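Local coordinates for protein transcriptional regulator (Corynebacterium diphtheriae, PDB 3LMM) that is of unknown molecular function but probably acts as a DNA-binding transcriptional regulator, at residues R12-L23 against K122-Y133; I343-N351 against V450-K458. One frame throughout, in Å; residues are numbered along the deposited sequence.

Contact 1 of 2, residues R12-L23 against K122-Y133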
# COMPACT_ATOMS: atom_id res chain seq x y z
N ARG A 12 -6.87 24.79 -0.04
CA ARG A 12 -6.78 24.62 1.40
C ARG A 12 -7.23 25.89 2.14
O ARG A 12 -8.14 25.83 2.97
CB ARG A 12 -5.34 24.25 1.80
CG ARG A 12 -5.07 24.22 3.30
CD ARG A 12 -5.78 23.08 4.04
NE ARG A 12 -5.04 21.81 4.05
CZ ARG A 12 -5.24 20.81 3.19
NH1 ARG A 12 -6.16 20.92 2.23
NH2 ARG A 12 -4.53 19.70 3.30
N GLU A 13 -6.63 27.03 1.83
CA GLU A 13 -7.03 28.27 2.50
C GLU A 13 -8.55 28.46 2.44
O GLU A 13 -9.16 28.80 3.44
CB GLU A 13 -6.34 29.47 1.86
CG GLU A 13 -4.83 29.52 2.05
CD GLU A 13 -4.23 30.79 1.48
OE1 GLU A 13 -4.68 31.89 1.88
OE2 GLU A 13 -3.31 30.69 0.63
N GLN A 14 -9.13 28.24 1.26
CA GLN A 14 -10.57 28.36 1.07
C GLN A 14 -11.30 27.42 2.04
O GLN A 14 -12.28 27.80 2.69
CB GLN A 14 -10.94 28.03 -0.39
CG GLN A 14 -12.44 27.79 -0.66
CD GLN A 14 -12.77 27.54 -2.15
OE1 GLN A 14 -11.97 26.96 -2.90
NE2 GLN A 14 -13.98 27.94 -2.56
N LEU A 15 -10.80 26.19 2.14
CA LEU A 15 -11.37 25.17 3.02
C LEU A 15 -11.25 25.57 4.49
O LEU A 15 -12.24 25.55 5.21
CB LEU A 15 -10.67 23.83 2.77
CG LEU A 15 -11.49 22.64 2.25
CD1 LEU A 15 -12.48 23.08 1.19
CD2 LEU A 15 -10.55 21.58 1.71
N ILE A 16 -10.05 25.94 4.94
CA ILE A 16 -9.87 26.35 6.33
C ILE A 16 -10.82 27.49 6.67
O ILE A 16 -11.37 27.55 7.77
CB ILE A 16 -8.46 26.84 6.58
CG1 ILE A 16 -7.46 25.79 6.10
CG2 ILE A 16 -8.26 27.10 8.06
CD1 ILE A 16 -6.03 26.28 6.13
N ALA A 17 -11.00 28.40 5.71
CA ALA A 17 -11.89 29.55 5.87
C ALA A 17 -13.30 29.06 6.12
O ALA A 17 -13.95 29.44 7.10
CB ALA A 17 -11.85 30.41 4.62
N GLN A 18 -13.79 28.21 5.22
CA GLN A 18 -15.13 27.68 5.37
C GLN A 18 -15.33 27.12 6.78
O GLN A 18 -16.33 27.44 7.44
CB GLN A 18 -15.38 26.60 4.31
CG GLN A 18 -15.60 27.17 2.92
CD GLN A 18 -15.65 26.11 1.84
OE1 GLN A 18 -14.65 25.47 1.54
NE2 GLN A 18 -16.83 25.89 1.27
N VAL A 19 -14.39 26.31 7.25
CA VAL A 19 -14.47 25.73 8.59
C VAL A 19 -14.53 26.83 9.65
O VAL A 19 -15.37 26.79 10.55
CB VAL A 19 -13.28 24.81 8.87
CG1 VAL A 19 -13.42 24.15 10.22
CG2 VAL A 19 -13.19 23.77 7.79
N GLU A 20 -13.66 27.82 9.56
CA GLU A 20 -13.68 28.90 10.54
C GLU A 20 -15.07 29.50 10.59
O GLU A 20 -15.61 29.72 11.67
CB GLU A 20 -12.66 29.97 10.16
CG GLU A 20 -11.24 29.42 10.13
CD GLU A 20 -10.66 29.21 11.52
OE1 GLU A 20 -11.38 28.72 12.42
OE2 GLU A 20 -9.46 29.54 11.69
N SER A 21 -15.65 29.74 9.41
CA SER A 21 -16.99 30.30 9.29
C SER A 21 -18.02 29.45 10.04
O SER A 21 -18.68 29.92 10.97
CB SER A 21 -17.37 30.40 7.81
OG SER A 21 -18.78 30.48 7.64
N ILE A 22 -18.17 28.19 9.63
CA ILE A 22 -19.11 27.29 10.27
C ILE A 22 -18.95 27.40 11.78
O ILE A 22 -19.94 27.51 12.51
CB ILE A 22 -18.85 25.81 9.89
CG1 ILE A 22 -19.15 25.57 8.41
CG2 ILE A 22 -19.70 24.90 10.77
CD1 ILE A 22 -20.61 25.70 8.06
N LEU A 23 -17.71 27.37 12.26
CA LEU A 23 -17.47 27.44 13.69
C LEU A 23 -17.83 28.77 14.34
O LEU A 23 -18.16 28.81 15.52
CB LEU A 23 -16.00 27.11 13.99
CG LEU A 23 -15.51 25.71 13.62
CD1 LEU A 23 -14.09 25.56 14.11
CD2 LEU A 23 -16.38 24.64 14.25
N LYS A 122 -9.86 22.10 17.26
CA LYS A 122 -10.55 23.39 17.31
C LYS A 122 -11.46 23.35 18.52
O LYS A 122 -11.80 22.27 19.01
CB LYS A 122 -11.39 23.58 16.05
CG LYS A 122 -10.60 23.71 14.77
CD LYS A 122 -10.07 25.12 14.67
CE LYS A 122 -9.21 25.30 13.45
NZ LYS A 122 -8.61 26.66 13.49
N ARG A 123 -11.86 24.52 18.99
CA ARG A 123 -12.75 24.62 20.14
C ARG A 123 -13.98 25.48 19.83
O ARG A 123 -13.85 26.67 19.59
CB ARG A 123 -12.01 25.23 21.35
CG ARG A 123 -10.98 24.31 22.01
CD ARG A 123 -11.61 23.50 23.13
NE ARG A 123 -10.80 22.33 23.52
CZ ARG A 123 -11.04 21.58 24.59
NH1 ARG A 123 -12.06 21.86 25.38
NH2 ARG A 123 -10.28 20.53 24.87
N VAL A 124 -15.16 24.87 19.82
CA VAL A 124 -16.39 25.62 19.56
C VAL A 124 -16.95 26.14 20.87
O VAL A 124 -16.33 26.97 21.53
CB VAL A 124 -17.46 24.78 18.94
CG1 VAL A 124 -17.20 24.62 17.47
CG2 VAL A 124 -17.52 23.46 19.67
N LEU A 125 -18.11 25.65 21.29
CA LEU A 125 -18.66 26.16 22.52
C LEU A 125 -17.94 25.57 23.73
O LEU A 125 -18.56 25.21 24.73
CB LEU A 125 -20.16 25.89 22.59
CG LEU A 125 -21.01 26.77 21.70
CD1 LEU A 125 -20.84 26.37 20.26
CD2 LEU A 125 -22.47 26.60 22.09
N GLY A 126 -16.62 25.52 23.65
CA GLY A 126 -15.84 24.98 24.74
C GLY A 126 -15.52 23.54 24.44
O GLY A 126 -14.57 22.96 24.98
N GLN A 127 -16.33 22.94 23.56
CA GLN A 127 -16.13 21.57 23.17
C GLN A 127 -14.99 21.50 22.17
O GLN A 127 -14.70 22.48 21.50
CB GLN A 127 -17.40 21.01 22.56
CG GLN A 127 -18.54 20.86 23.54
CD GLN A 127 -18.20 19.89 24.66
OE1 GLN A 127 -17.51 18.89 24.44
NE2 GLN A 127 -18.69 20.18 25.87
N ARG A 128 -14.35 20.34 22.09
CA ARG A 128 -13.24 20.14 21.17
C ARG A 128 -13.71 19.44 19.91
O ARG A 128 -14.58 18.58 19.97
CB ARG A 128 -12.14 19.28 21.81
CG ARG A 128 -10.97 19.04 20.87
CD ARG A 128 -9.79 18.35 21.54
NE ARG A 128 -9.67 16.98 21.07
CZ ARG A 128 -8.67 16.50 20.34
NH1 ARG A 128 -8.67 15.23 19.97
NH2 ARG A 128 -7.65 17.26 19.98
N VAL A 129 -13.15 19.82 18.77
CA VAL A 129 -13.52 19.16 17.52
C VAL A 129 -12.32 19.05 16.59
O VAL A 129 -11.40 19.86 16.66
CB VAL A 129 -14.66 19.89 16.77
CG1 VAL A 129 -15.88 19.98 17.65
CG2 VAL A 129 -14.19 21.24 16.32
N LEU A 130 -12.33 18.03 15.74
CA LEU A 130 -11.24 17.86 14.80
C LEU A 130 -11.61 18.32 13.40
O LEU A 130 -12.63 17.91 12.84
CB LEU A 130 -10.78 16.40 14.74
CG LEU A 130 -9.79 15.93 15.79
CD1 LEU A 130 -9.12 17.12 16.45
CD2 LEU A 130 -10.52 15.11 16.79
N ALA A 131 -10.78 19.18 12.84
CA ALA A 131 -11.01 19.66 11.49
C ALA A 131 -10.11 18.80 10.63
O ALA A 131 -8.89 18.83 10.79
CB ALA A 131 -10.61 21.11 11.37
N ILE A 132 -10.69 18.00 9.75
CA ILE A 132 -9.87 17.18 8.89
C ILE A 132 -9.92 17.69 7.46
O ILE A 132 -10.99 17.78 6.85
CB ILE A 132 -10.31 15.73 8.89
CG1 ILE A 132 -10.24 15.15 10.28
CG2 ILE A 132 -9.41 14.95 7.97
CD1 ILE A 132 -10.70 13.74 10.35
N TYR A 133 -8.75 18.03 6.93
CA TYR A 133 -8.66 18.54 5.58
C TYR A 133 -8.10 17.47 4.67
O TYR A 133 -6.94 17.06 4.78
CB TYR A 133 -7.76 19.78 5.54
CG TYR A 133 -8.30 20.93 6.35
CD1 TYR A 133 -9.43 21.63 5.92
CD2 TYR A 133 -7.74 21.28 7.57
CE1 TYR A 133 -9.98 22.65 6.70
CE2 TYR A 133 -8.28 22.30 8.36
CZ TYR A 133 -9.41 22.97 7.93
OH TYR A 133 -9.97 23.96 8.72

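Contact 2 of 2, residues I343-N351 against V450-K458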
# COMPACT_ATOMS: atom_id res chain seq x y z
N ILE A 343 11.52 11.18 -1.16
CA ILE A 343 11.68 9.82 -0.68
C ILE A 343 13.14 9.44 -0.61
O ILE A 343 13.92 9.75 -1.52
CB ILE A 343 10.96 8.81 -1.60
CG1 ILE A 343 9.48 9.19 -1.76
CG2 ILE A 343 11.11 7.40 -1.04
CD1 ILE A 343 8.72 9.38 -0.45
N THR A 344 13.53 8.77 0.47
CA THR A 344 14.91 8.37 0.63
C THR A 344 14.98 6.86 0.88
O THR A 344 13.95 6.21 1.07
CB THR A 344 15.58 9.16 1.79
OG1 THR A 344 17.01 9.02 1.72
CG2 THR A 344 15.09 8.66 3.15
N SER A 345 16.19 6.31 0.87
CA SER A 345 16.40 4.89 1.08
C SER A 345 15.77 4.42 2.39
O SER A 345 15.44 3.24 2.55
CB SER A 345 17.91 4.60 1.08
OG SER A 345 18.19 3.21 1.05
N GLU A 346 15.59 5.35 3.33
CA GLU A 346 15.00 5.04 4.63
C GLU A 346 13.63 5.69 4.79
O GLU A 346 13.22 6.04 5.89
CB GLU A 346 15.91 5.52 5.75
CG GLU A 346 17.27 4.87 5.73
CD GLU A 346 18.36 5.84 6.10
OE1 GLU A 346 18.28 6.44 7.20
OE2 GLU A 346 19.29 6.02 5.29
N ASN A 347 12.93 5.84 3.68
CA ASN A 347 11.62 6.45 3.71
C ASN A 347 10.76 5.87 2.61
O ASN A 347 9.83 6.52 2.14
CB ASN A 347 11.76 7.96 3.52
CG ASN A 347 10.58 8.71 4.07
OD1 ASN A 347 9.45 8.52 3.61
ND2 ASN A 347 10.83 9.56 5.06
N VAL A 348 11.06 4.64 2.22
CA VAL A 348 10.33 3.98 1.16
C VAL A 348 9.19 3.09 1.66
O VAL A 348 8.06 3.18 1.15
CB VAL A 348 11.28 3.14 0.29
CG1 VAL A 348 12.12 4.05 -0.58
CG2 VAL A 348 12.18 2.30 1.18
N LEU A 349 9.47 2.23 2.63
CA LEU A 349 8.44 1.33 3.19
C LEU A 349 7.21 2.06 3.71
O LEU A 349 6.20 1.44 4.03
CB LEU A 349 9.01 0.48 4.33
CG LEU A 349 9.76 -0.79 3.97
CD1 LEU A 349 10.99 -0.41 3.18
CD2 LEU A 349 10.13 -1.58 5.23
N SER A 350 7.31 3.39 3.78
CA SER A 350 6.22 4.22 4.27
C SER A 350 5.59 5.02 3.15
O SER A 350 4.44 5.45 3.26
CB SER A 350 6.75 5.17 5.35
OG SER A 350 7.77 6.00 4.84
N ASN A 351 6.33 5.23 2.07
CA ASN A 351 5.82 5.97 0.94
C ASN A 351 4.57 5.29 0.39
O ASN A 351 4.40 4.08 0.55
CB ASN A 351 6.88 6.06 -0.16
CG ASN A 351 6.38 6.81 -1.38
OD1 ASN A 351 6.01 7.98 -1.30
ND2 ASN A 351 6.39 6.14 -2.53
N VAL A 450 12.14 0.28 16.88
CA VAL A 450 11.05 -0.41 16.22
C VAL A 450 10.48 0.53 15.18
O VAL A 450 10.11 0.11 14.09
CB VAL A 450 9.96 -0.77 17.23
CG1 VAL A 450 8.78 -1.37 16.50
CG2 VAL A 450 10.52 -1.74 18.26
N ALA A 451 10.43 1.82 15.53
CA ALA A 451 9.90 2.85 14.64
C ALA A 451 10.77 3.03 13.40
O ALA A 451 10.29 2.93 12.27
CB ALA A 451 9.79 4.17 15.38
N ARG A 452 12.05 3.30 13.61
CA ARG A 452 12.96 3.48 12.50
C ARG A 452 12.94 2.23 11.63
O ARG A 452 13.23 2.28 10.44
CB ARG A 452 14.37 3.77 13.03
CG ARG A 452 15.43 3.89 11.95
CD ARG A 452 16.66 4.71 12.40
NE ARG A 452 17.34 4.19 13.58
CZ ARG A 452 17.01 4.47 14.84
NH1 ARG A 452 17.70 3.94 15.85
NH2 ARG A 452 16.00 5.29 15.10
N GLY A 453 12.58 1.10 12.24
CA GLY A 453 12.52 -0.15 11.51
C GLY A 453 11.36 -0.21 10.53
O GLY A 453 11.53 -0.55 9.37
N LEU A 454 10.17 0.11 11.02
CA LEU A 454 8.95 0.12 10.21
C LEU A 454 8.93 1.35 9.34
O LEU A 454 8.07 1.50 8.48
CB LEU A 454 7.72 0.16 11.10
CG LEU A 454 7.62 -0.95 12.14
CD1 LEU A 454 6.56 -0.56 13.17
CD2 LEU A 454 7.30 -2.27 11.46
N GLN A 455 9.88 2.25 9.60
CA GLN A 455 9.98 3.50 8.86
C GLN A 455 8.68 4.28 9.05
O GLN A 455 8.20 4.94 8.13
CB GLN A 455 10.23 3.23 7.37
CG GLN A 455 11.72 3.11 7.02
CD GLN A 455 11.97 2.59 5.61
OE1 GLN A 455 11.43 3.11 4.63
NE2 GLN A 455 12.81 1.57 5.50
N SER A 456 8.13 4.22 10.26
CA SER A 456 6.90 4.92 10.57
C SER A 456 6.98 5.71 11.86
O SER A 456 7.96 5.60 12.60
CB SER A 456 5.74 3.92 10.64
OG SER A 456 4.47 4.58 10.64
N GLY A 457 5.94 6.49 12.13
CA GLY A 457 5.88 7.32 13.33
C GLY A 457 5.95 6.52 14.61
O GLY A 457 5.99 5.29 14.58
N LYS A 458 5.96 7.20 15.75
CA LYS A 458 6.03 6.51 17.02
C LYS A 458 4.76 5.74 17.33
O LYS A 458 4.76 4.83 18.15
CB LYS A 458 6.38 7.50 18.15
CG LYS A 458 7.81 8.02 18.04
CD LYS A 458 8.26 8.78 19.28
CE LYS A 458 7.39 10.00 19.55
NZ LYS A 458 7.79 10.74 20.78
O HOH W 1 14.67 4.51 8.45

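Contact 1 of 2, residues R12-L23 against K122-Y133
Helix 12-23 runs roughly antiparallel to strand 128-133, the axes of these segments 9.9 Å apart at closest approach and at 156° to each other, so that Leu15 faces Tyr133, Val19 faces Ala131 and Leu23 reaches Val124 at the hairpin turn. Tyr133 carries much of the contact. Its side chain points toward the helix and the ring lies against it: Ile16 CG1 sits over one face in a CH-pi contact, 4.2 Å from the ring centroid, while Val19 CG2 meets Tyr133 CE1 at 3.6 Å and Leu15 CB lies 4.0 Å from Tyr133 CD1. The phenol tip therefore ends among Ile16 and Val19, the Val19 side chain coming to meet it from the opposite direction. At the other end of the tyrosine, the guanidinium of Arg12 covers CB, with CZ 3.6 Å from Tyr133 CB. The arginine chain folds back at chi2 and chi3 to bring this group over the strand, its plane only 20° from that of the ring. Its polar partner is Asp118 on the adjacent strand 118-123, in a salt bridge through NH2. Farther along the helix, Leu23 divides its two methyls: CD1 rests 3.9 Å from Lys122 CB, and CD2 packs on Val124 CG1. Lys122 bends at chi2 (-79°) and runs back along the helix, where NZ makes a salt bridge with Glu20 OE2 at 3.5 Å, its hydrogen bond weak. Leu15 and Val19 also touch strand 82-86, so the helix covers more than one strand of this mixed sheet, which belongs to the AlbA_2 family region. The seam is apolar and built round one tyrosine, so its hold probably rests mostly on packing, while Arg12 with Asp118 and Glu20 with Lys122 would fix the helix along strand 118-123.

Contact 2 of 2, residues I343-N351 against V450-K458
Gln455 reaches across from the end of helix 447-454 and inserts its amide into the turns of 343-351. With CG beside its own backbone N (chi1 -88°) and the chain extended beyond it, OE1 arrives at two successive backbone N-H groups: Leu349 N donates at 2.9 Å, from 40° out of the carbonyl plane, and Val348 N makes a weak bond of the same length, bent at the hydrogen. One side-chain oxygen thus holds the start of the turn Val348-Asn351. The Leu349 and Gln455 side chains cross at about a right angle, with Leu349 CD1 3.6 Å from Gln455 NE2, and Ser350 brings CB against the carbonyl O of Gln455. Positive phi at Gln455 (60°), with Ser456 N bonded to Ala451 O and a weak inner bond from Gln455 N to Arg452 O, marks a Schellman motif ending the helix. A water weakly links Glu346 O with Arg452 O. Leu349 and Leu454 both touch Tyr430 of helix 430-441, and Leu454 also packs on helix 458-469; the contact thus sets the loop after strand 330-336 against the turn between helices 447-454 and 458-469, consistent with a helix-turn-helix unit.

Overall arrangement
From the N terminus, helix 10-24 comes first, and contact 1 closes a loop of 98 residues when the chain, having laid down strands 41-43 and 82-86, returns through the hairpin 118-123 and 128-134. Only afterwards does contact 2 open, in the loop before helix 357-365, and it closes another 98 residues later at the end of helix 447-454. The two lie in series, neither nested nor crossed. Their centres are 31 Å apart and their nearest atoms about 16 Å. Contact 1 ties the N-terminal helix to its four-stranded sheet; contact 2 joins the region with the six-stranded sheet to helices 430-441, 447-454 and 458-469 of the following helix-turn-helix-like part.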